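Local coordinates for pseudopodium-enriched atypical kinase 1 (PDB 6BHC) that is a pseudokinase that adopts the protein kinase fold, has an unusual catalytic cleft and pairs with a second copy through a distinctive mode of kinase fold dimerization, at the interface of chains A and B. Numbering follows the deposited sequence. Chains: chain A/B, Pseudopodium-enriched atypical kinase 1.

Contact 1: the interface of chains A and B. Residues chain A 24, 384, 387-388, 391; chain B 20, 23-24, 27, 390.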
ATOM      1  N   HIS A  24      -9.938 -10.247   4.426  1.00 34.03           N
ATOM      2  CA  HIS A  24      -8.573 -10.035   4.896  1.00 31.92           C
ATOM      3  C   HIS A  24      -7.702 -11.253   4.624  1.00 33.28           C
ATOM      4  O   HIS A  24      -6.546 -11.118   4.206  1.00 42.34           O
ATOM      5  CB  HIS A  24      -8.574  -9.703   6.388  1.00 26.75           C
ATOM      6  CG  HIS A  24      -8.796  -8.253   6.683  1.00 32.89           C
ATOM      7  ND1 HIS A  24      -9.500  -7.816   7.784  1.00 49.18           N
ATOM      8  CD2 HIS A  24      -8.398  -7.139   6.023  1.00 38.24           C
ATOM      9  CE1 HIS A  24      -9.532  -6.495   7.786  1.00 46.00           C
ATOM     10  NE2 HIS A  24      -8.872  -6.060   6.729  1.00 43.47           N
ATOM     11  N   ILE A 384      -7.515  -8.965  14.677  1.00 22.20           N
ATOM     12  CA  ILE A 384      -6.849  -7.703  14.979  1.00 22.23           C
ATOM     13  C   ILE A 384      -5.486  -7.637  14.301  1.00 29.23           C
ATOM     14  O   ILE A 384      -5.122  -6.613  13.710  1.00 25.56           O
ATOM     15  CB  ILE A 384      -6.734  -7.515  16.503  1.00 30.49           C
ATOM     16  CG1 ILE A 384      -8.123  -7.362  17.124  1.00 37.55           C
ATOM     17  CG2 ILE A 384      -5.858  -6.317  16.834  1.00 29.78           C
ATOM     18  CD1 ILE A 384      -8.105  -7.178  18.627  1.00 36.46           C
ATOM     19  N   THR A 387      -5.800  -7.060  10.625  1.00 20.57           N
ATOM     20  CA  THR A 387      -6.165  -5.672  10.359  1.00 23.70           C
ATOM     21  C   THR A 387      -4.954  -4.754  10.476  1.00 23.51           C
ATOM     22  O   THR A 387      -4.748  -3.879   9.628  1.00 21.99           O
ATOM     23  CB  THR A 387      -7.270  -5.230  11.319  1.00 28.02           C
ATOM     24  OG1 THR A 387      -8.411  -6.084  11.159  1.00 30.21           O
ATOM     25  CG2 THR A 387      -7.679  -3.792  11.045  1.00 30.75           C
ATOM     26  N   LEU A 388      -4.139  -4.947  11.515  1.00 24.87           N
ATOM     27  CA  LEU A 388      -2.953  -4.117  11.699  1.00 29.39           C
ATOM     28  C   LEU A 388      -1.978  -4.281  10.538  1.00 28.09           C
ATOM     29  O   LEU A 388      -1.459  -3.293  10.005  1.00 25.79           O
ATOM     30  CB  LEU A 388      -2.274  -4.462  13.025  1.00 22.08           C
ATOM     31  CG  LEU A 388      -3.050  -4.073  14.284  1.00 27.85           C
ATOM     32  CD1 LEU A 388      -2.350  -4.592  15.531  1.00 26.81           C
ATOM     33  CD2 LEU A 388      -3.217  -2.565  14.348  1.00 25.04           C
ATOM     34  N   ILE A 391      -3.240  -2.569   7.416  1.00 28.17           N
ATOM     35  CA  ILE A 391      -3.029  -1.127   7.508  1.00 30.09           C
ATOM     36  C   ILE A 391      -1.576  -0.783   7.205  1.00 31.18           C
ATOM     37  O   ILE A 391      -1.288   0.210   6.526  1.00 32.57           O
ATOM     38  CB  ILE A 391      -3.460  -0.618   8.897  1.00 31.72           C
ATOM     39  CG1 ILE A 391      -4.976  -0.746   9.066  1.00 34.59           C
ATOM     40  CG2 ILE A 391      -3.012   0.821   9.114  1.00 20.18           C
ATOM     41  CD1 ILE A 391      -5.461  -0.463  10.473  1.00 27.05           C
TER
ATOM     42  N   ILE B  20     -11.667  -3.166  15.701  1.00 38.39           N
ATOM     43  CA  ILE B  20     -11.293  -3.209  14.289  1.00 41.10           C
ATOM     44  C   ILE B  20     -11.957  -2.069  13.529  1.00 43.43           C
ATOM     45  O   ILE B  20     -11.375  -1.499  12.597  1.00 38.96           O
ATOM     46  CB  ILE B  20     -11.654  -4.580  13.688  1.00 36.16           C
ATOM     47  CG1 ILE B  20     -10.907  -5.693  14.426  1.00 44.10           C
ATOM     48  CG2 ILE B  20     -11.349  -4.617  12.196  1.00 35.48           C
ATOM     49  CD1 ILE B  20     -11.180  -7.071  13.879  1.00 51.64           C
ATOM     50  N   LEU B  23      -9.850   0.931  14.187  1.00 28.94           N
ATOM     51  CA  LEU B  23      -8.564   0.870  13.500  1.00 33.51           C
ATOM     52  C   LEU B  23      -8.701   1.274  12.038  1.00 30.19           C
ATOM     53  O   LEU B  23      -7.907   2.072  11.528  1.00 27.49           O
ATOM     54  CB  LEU B  23      -7.971  -0.534  13.616  1.00 38.33           C
ATOM     55  CG  LEU B  23      -7.418  -0.943  14.982  1.00 40.59           C
ATOM     56  CD1 LEU B  23      -6.997  -2.402  14.967  1.00 38.35           C
ATOM     57  CD2 LEU B  23      -6.251  -0.049  15.372  1.00 42.17           C
ATOM     58  N   HIS B  24      -9.701   0.727  11.345  1.00 34.03           N
ATOM     59  CA  HIS B  24      -9.906   1.078   9.944  1.00 31.92           C
ATOM     60  C   HIS B  24     -10.246   2.552   9.790  1.00 33.28           C
ATOM     61  O   HIS B  24      -9.745   3.221   8.877  1.00 42.34           O
ATOM     62  CB  HIS B  24     -11.009   0.210   9.339  1.00 26.75           C
ATOM     63  CG  HIS B  24     -10.528  -1.114   8.835  1.00 32.89           C
ATOM     64  ND1 HIS B  24     -11.288  -2.261   8.910  1.00 49.18           N
ATOM     65  CD2 HIS B  24      -9.364  -1.471   8.242  1.00 38.24           C
ATOM     66  CE1 HIS B  24     -10.611  -3.270   8.390  1.00 46.00           C
ATOM     67  NE2 HIS B  24      -9.441  -2.818   7.977  1.00 43.47           N
ATOM     68  N   ALA B  27      -7.182   4.653  10.394  1.00 28.90           N
ATOM     69  CA  ALA B  27      -6.216   4.452   9.320  1.00 26.60           C
ATOM     70  C   ALA B  27      -6.636   5.189   8.054  1.00 28.20           C
ATOM     71  O   ALA B  27      -5.809   5.836   7.400  1.00 26.36           O
ATOM     72  CB  ALA B  27      -6.039   2.959   9.042  1.00 26.78           C
ATOM     73  N   MET B 390      -9.302  -0.484   2.099  1.00 25.54           N
ATOM     74  CA  MET B 390      -8.013  -0.717   2.741  1.00 24.64           C
ATOM     75  C   MET B 390      -7.204  -1.761   1.983  1.00 25.87           C
ATOM     76  O   MET B 390      -5.986  -1.621   1.826  1.00 29.97           O
ATOM     77  CB  MET B 390      -8.219  -1.149   4.193  1.00 25.42           C
ATOM     78  CG  MET B 390      -6.944  -1.170   5.023  1.00 31.98           C
ATOM     79  SD  MET B 390      -6.294   0.486   5.321  1.00 42.62           S
ATOM     80  CE  MET B 390      -7.676   1.237   6.176  1.00 35.52           C
TER

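Contact 2: the interface of chains A and B. Residues chain A 31, 390, 393-397; chain B 31, 390, 393-397.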
ATOM      1  N   LEU A  31      -1.260 -10.797  -1.145  1.00 25.15           N
ATOM      2  CA  LEU A  31      -0.095  -9.969  -0.851  1.00 25.31           C
ATOM      3  C   LEU A  31       1.151 -10.821  -0.644  1.00 31.11           C
ATOM      4  O   LEU A  31       2.247 -10.443  -1.074  1.00 28.80           O
ATOM      5  CB  LEU A  31      -0.363  -9.105   0.381  1.00 29.54           C
ATOM      6  CG  LEU A  31      -1.425  -8.013   0.238  1.00 29.98           C
ATOM      7  CD1 LEU A  31      -1.768  -7.413   1.595  1.00 27.94           C
ATOM      8  CD2 LEU A  31      -0.949  -6.932  -0.720  1.00 31.54           C
ATOM      9  N   MET A 390      -2.637  -5.304   7.489  1.00 25.54           N
ATOM     10  CA  MET A 390      -3.224  -4.730   6.282  1.00 24.64           C
ATOM     11  C   MET A 390      -3.062  -3.216   6.262  1.00 25.87           C
ATOM     12  O   MET A 390      -2.779  -2.627   5.212  1.00 29.97           O
ATOM     13  CB  MET A 390      -4.700  -5.114   6.181  1.00 25.42           C
ATOM     14  CG  MET A 390      -5.338  -4.784   4.841  1.00 31.98           C
ATOM     15  SD  MET A 390      -4.697  -5.814   3.506  1.00 42.62           S
ATOM     16  CE  MET A 390      -5.129  -7.444   4.107  1.00 35.52           C
ATOM     17  N   PHE A 393       0.582  -2.335   5.229  1.00 22.13           N
ATOM     18  CA  PHE A 393       0.821  -2.375   3.789  1.00 23.29           C
ATOM     19  C   PHE A 393       0.191  -1.176   3.094  1.00 21.85           C
ATOM     20  O   PHE A 393       0.781  -0.606   2.168  1.00 25.02           O
ATOM     21  CB  PHE A 393       0.285  -3.678   3.197  1.00 26.74           C
ATOM     22  CG  PHE A 393       1.264  -4.815   3.243  1.00 28.68           C
ATOM     23  CD1 PHE A 393       2.177  -5.002   2.215  1.00 31.95           C
ATOM     24  CD2 PHE A 393       1.272  -5.698   4.310  1.00 29.76           C
ATOM     25  CE1 PHE A 393       3.080  -6.050   2.253  1.00 34.10           C
ATOM     26  CE2 PHE A 393       2.171  -6.748   4.354  1.00 34.92           C
ATOM     27  CZ  PHE A 393       3.078  -6.923   3.325  1.00 24.47           C
ATOM     28  N   ALA A 394      -1.005  -0.776   3.531  1.00 20.61           N
ATOM     29  CA  ALA A 394      -1.688   0.352   2.908  1.00 26.07           C
ATOM     30  C   ALA A 394      -0.917   1.651   3.106  1.00 26.82           C
ATOM     31  O   ALA A 394      -0.897   2.511   2.217  1.00 26.19           O
ATOM     32  CB  ALA A 394      -3.105   0.478   3.469  1.00 21.30           C
ATOM     33  N   GLU A 395      -0.275   1.814   4.267  1.00 24.48           N
ATOM     34  CA  GLU A 395       0.477   3.038   4.525  1.00 31.76           C
ATOM     35  C   GLU A 395       1.758   3.097   3.701  1.00 30.39           C
ATOM     36  O   GLU A 395       2.232   4.192   3.374  1.00 29.95           O
ATOM     37  CB  GLU A 395       0.793   3.159   6.016  1.00 36.00           C
ATOM     38  CG  GLU A 395      -0.444   3.240   6.903  1.00 50.32           C
ATOM     39  CD  GLU A 395      -0.107   3.422   8.373  1.00 65.21           C
ATOM     40  OE1 GLU A 395      -0.770   4.244   9.039  1.00 76.83           O
ATOM     41  OE2 GLU A 395       0.821   2.745   8.861  1.00 65.06           O
ATOM     42  N   LYS A 396       2.330   1.942   3.350  1.00 24.97           N
ATOM     43  CA  LYS A 396       3.524   1.943   2.514  1.00 27.11           C
ATOM     44  C   LYS A 396       3.223   2.340   1.074  1.00 35.63           C
ATOM     45  O   LYS A 396       4.144   2.732   0.351  1.00 39.15           O
ATOM     46  CB  LYS A 396       4.202   0.573   2.549  1.00 27.04           C
ATOM     47  CG  LYS A 396       5.038   0.340   3.796  1.00 39.31           C
ATOM     48  CD  LYS A 396       5.773  -0.988   3.735  1.00 49.91           C
ATOM     49  CE  LYS A 396       6.797  -1.099   4.851  1.00 52.33           C
ATOM     50  NZ  LYS A 396       7.824  -0.022   4.765  1.00 61.67           N
ATOM     51  N   SER A 397       1.961   2.259   0.645  1.00 26.58           N
ATOM     52  CA  SER A 397       1.605   2.674  -0.706  1.00 33.52           C
ATOM     53  C   SER A 397       1.744   4.177  -0.911  1.00 38.34           C
ATOM     54  O   SER A 397       1.712   4.633  -2.060  1.00 41.19           O
ATOM     55  CB  SER A 397       0.175   2.242  -1.036  1.00 38.84           C
ATOM     56  OG  SER A 397      -0.772   2.966  -0.268  1.00 38.67           O
TER
ATOM     57  N   LEU B  31      -4.671   7.922   5.907  1.00 25.15           N
ATOM     58  CA  LEU B  31      -4.420   7.780   4.477  1.00 25.31           C
ATOM     59  C   LEU B  31      -4.957   8.976   3.701  1.00 31.11           C
ATOM     60  O   LEU B  31      -4.325   9.436   2.742  1.00 28.80           O
ATOM     61  CB  LEU B  31      -5.045   6.483   3.961  1.00 29.54           C
ATOM     62  CG  LEU B  31      -4.427   5.176   4.461  1.00 29.98           C
ATOM     63  CD1 LEU B  31      -5.298   3.987   4.080  1.00 27.94           C
ATOM     64  CD2 LEU B  31      -3.020   5.008   3.908  1.00 31.54           C
ATOM     65  N   MET B 390      -9.302  -0.484   2.099  1.00 25.54           N
ATOM     66  CA  MET B 390      -8.013  -0.717   2.741  1.00 24.64           C
ATOM     67  C   MET B 390      -7.204  -1.761   1.983  1.00 25.87           C
ATOM     68  O   MET B 390      -5.986  -1.621   1.826  1.00 29.97           O
ATOM     69  CB  MET B 390      -8.219  -1.149   4.193  1.00 25.42           C
ATOM     70  CG  MET B 390      -6.944  -1.170   5.023  1.00 31.98           C
ATOM     71  SD  MET B 390      -6.294   0.486   5.321  1.00 42.62           S
ATOM     72  CE  MET B 390      -7.676   1.237   6.176  1.00 35.52           C
ATOM     73  N   PHE B 393      -5.634  -0.114  -1.172  1.00 22.13           N
ATOM     74  CA  PHE B 393      -4.410   0.636  -0.907  1.00 23.29           C
ATOM     75  C   PHE B 393      -3.238  -0.300  -0.647  1.00 21.85           C
ATOM     76  O   PHE B 393      -2.115  -0.041  -1.097  1.00 25.02           O
ATOM     77  CB  PHE B 393      -4.610   1.582   0.277  1.00 26.74           C
ATOM     78  CG  PHE B 393      -5.173   2.921  -0.104  1.00 28.68           C
ATOM     79  CD1 PHE B 393      -4.333   3.957  -0.483  1.00 31.95           C
ATOM     80  CD2 PHE B 393      -6.539   3.145  -0.079  1.00 29.76           C
ATOM     81  CE1 PHE B 393      -4.849   5.193  -0.833  1.00 34.10           C
ATOM     82  CE2 PHE B 393      -7.061   4.377  -0.427  1.00 34.92           C
ATOM     83  CZ  PHE B 393      -6.215   5.403  -0.806  1.00 24.47           C
ATOM     84  N   ALA B 394      -3.481  -1.399   0.071  1.00 20.61           N
ATOM     85  CA  ALA B 394      -2.411  -2.339   0.384  1.00 26.07           C
ATOM     86  C   ALA B 394      -1.861  -2.998  -0.876  1.00 26.82           C
ATOM     87  O   ALA B 394      -0.657  -3.264  -0.969  1.00 26.19           O
ATOM     88  CB  ALA B 394      -2.915  -3.397   1.366  1.00 21.30           C
ATOM     89  N   GLU B 395      -2.727  -3.270  -1.856  1.00 24.48           N
ATOM     90  CA  GLU B 395      -2.269  -3.907  -3.086  1.00 31.76           C
ATOM     91  C   GLU B 395      -1.452  -2.948  -3.946  1.00 30.39           C
ATOM     92  O   GLU B 395      -0.578  -3.390  -4.702  1.00 29.95           O
ATOM     93  CB  GLU B 395      -3.460  -4.452  -3.875  1.00 36.00           C
ATOM     94  CG  GLU B 395      -4.255  -5.518  -3.130  1.00 50.32           C
ATOM     95  CD  GLU B 395      -5.395  -6.089  -3.954  1.00 65.21           C
ATOM     96  OE1 GLU B 395      -5.583  -7.324  -3.937  1.00 76.83           O
ATOM     97  OE2 GLU B 395      -6.102  -5.305  -4.620  1.00 65.06           O
ATOM     98  N   LYS B 396      -1.712  -1.643  -3.847  1.00 24.97           N
ATOM     99  CA  LYS B 396      -0.920  -0.681  -4.604  1.00 27.11           C
ATOM    100  C   LYS B 396       0.495  -0.538  -4.060  1.00 35.63           C
ATOM    101  O   LYS B 396       1.374  -0.057  -4.782  1.00 39.15           O
ATOM    102  CB  LYS B 396      -1.614   0.681  -4.627  1.00 27.04           C
ATOM    103  CG  LYS B 396      -2.746   0.771  -5.637  1.00 39.31           C
ATOM    104  CD  LYS B 396      -3.331   2.171  -5.695  1.00 49.91           C
ATOM    105  CE  LYS B 396      -4.277   2.320  -6.875  1.00 52.33           C
ATOM    106  NZ  LYS B 396      -3.582   2.078  -8.171  1.00 61.67           N
ATOM    107  N   SER B 397       0.739  -0.950  -2.813  1.00 26.58           N
ATOM    108  CA  SER B 397       2.085  -0.886  -2.257  1.00 33.52           C
ATOM    109  C   SER B 397       3.044  -1.856  -2.934  1.00 38.34           C
ATOM    110  O   SER B 397       4.258  -1.739  -2.734  1.00 41.19           O
ATOM    111  CB  SER B 397       2.052  -1.162  -0.753  1.00 38.84           C
ATOM    112  OG  SER B 397       1.709  -2.511  -0.485  1.00 38.67           O
TER

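Contact 1: the interface of chains A and B
A helix-on-helix homodimer interface, apolar in character, joins the two PEAK1 chains here: helix 371-396 of chain A runs alongside helix 16-39 of chain B, nearly parallel to it, and the two-fold axis repeats the packing with the chains exchanged. A:Ile391 has 68 Å² of its surface buried by chain B, and B:Leu23 has 65 Å² buried by chain A. With CG1 anti to its carbonyl carbon, A:Ile391 brings its whole branched side chain down on chain B; CG2 meets the methyl CB of B:Ala27 at 3.7 Å, and CD1 rests near the backbone O of B:Leu23. The small alanine suits this place because it lets the beta-branched chain settle close to the helix. A:Leu388 crosses B:Leu23 obliquely, methyl CD2 against methyl CD1 at 3.8 Å.

A:Thr387 shows both its branches to chain B. Its methyl CG2, anti to the backbone N, sits over one face of the B:His24 imidazole, 4.0 Å from the centroid and offset toward the rim, a CH-pi contact. The hydroxyl OG1 of A:Thr387 lies 3.4 Å from methyl CG2 of B:Ile20. The two copies of His24 meet tip to tip, edge against edge, with CE1 of A:His24 3.5 Å from CE1 of B:His24; a charge on both rings would probably be unfavourable. By shape fit rather than polar pairing, the site holds the two helical segments of the PEAK1 dimer together.

Contact 2: the interface of chains A and B
The C-terminal end of helix 371-396 and the turn that follows it meet their own copies around the two-fold axis, with Leu31 of helix 16-39 closing each flank. Ala394 forms the centre: CA of A:Ala394 is 3.8 Å from CA of B:Ala394, an approach of main chains that a residue as small as alanine readily permits. Each alanine methyl then nestles into the opposite chain, CB of A:Ala394 lying 3.7 Å from the thioether SD of B:Met390 and equally near CB of B:Phe393. The A:Met390 chain leaves with CG anti to its backbone N (chi1 -169°), then bends at chi2 and chi3. The two methionines slide past each other in opposite directions, CG of A:Met390 standing 4.0 Å from CG of B:Met390; flexible, unbranched chains suit such a fit.

A:Leu31 does two jobs. Its methyl CD2 touches the carbonyl O of B:Ala394 at 3.7 Å, while CD1 lies over one face of the A:Phe393 ring in its own chain, offset toward the rim. That aromatic ring receives OG of B:Ser397 in plane at its edge, 3.7 Å from CD1 of A:Phe393.

Past the helix end, the backbone of the turn points CB of A:Ser397 at chain B, where it lies 3.2 Å from the carbonyl O of B:Phe393. OG takes the crowded position between the backbone N and the carbonyl carbon (chi1 69°), held in that rotamer by donating to the carbonyl O of A:Ala394, a cap on the last turn. An alanine here would lose this hydroxyl and would probably leave the turn less firmly held and the edge of the B:Phe393 ring less well packed. The capping bond, from OG of A:Ser397 to O of A:Ala394, measures 2.5 Å and lies in the carbonyl plane, with a C=O...donor angle of 146°.

About 11 Å separates the C-alpha centres of contact 1 and contact 2, which draw on the same two elements, helices 16-39 and 371-396. B:Met390 belongs to both: its sulfur faces chain A in each, which suggests that the two patches belong to one largely apolar surface. Contact 2 lies around the two-fold axis and contains its own symmetry mate, whereas the larger part of contact 1 lies to one side and recurs with the chains exchanged. Together they would fix how the two helical segments are turned against each other, and hence probably how the kinase folds are held apart in the dimer.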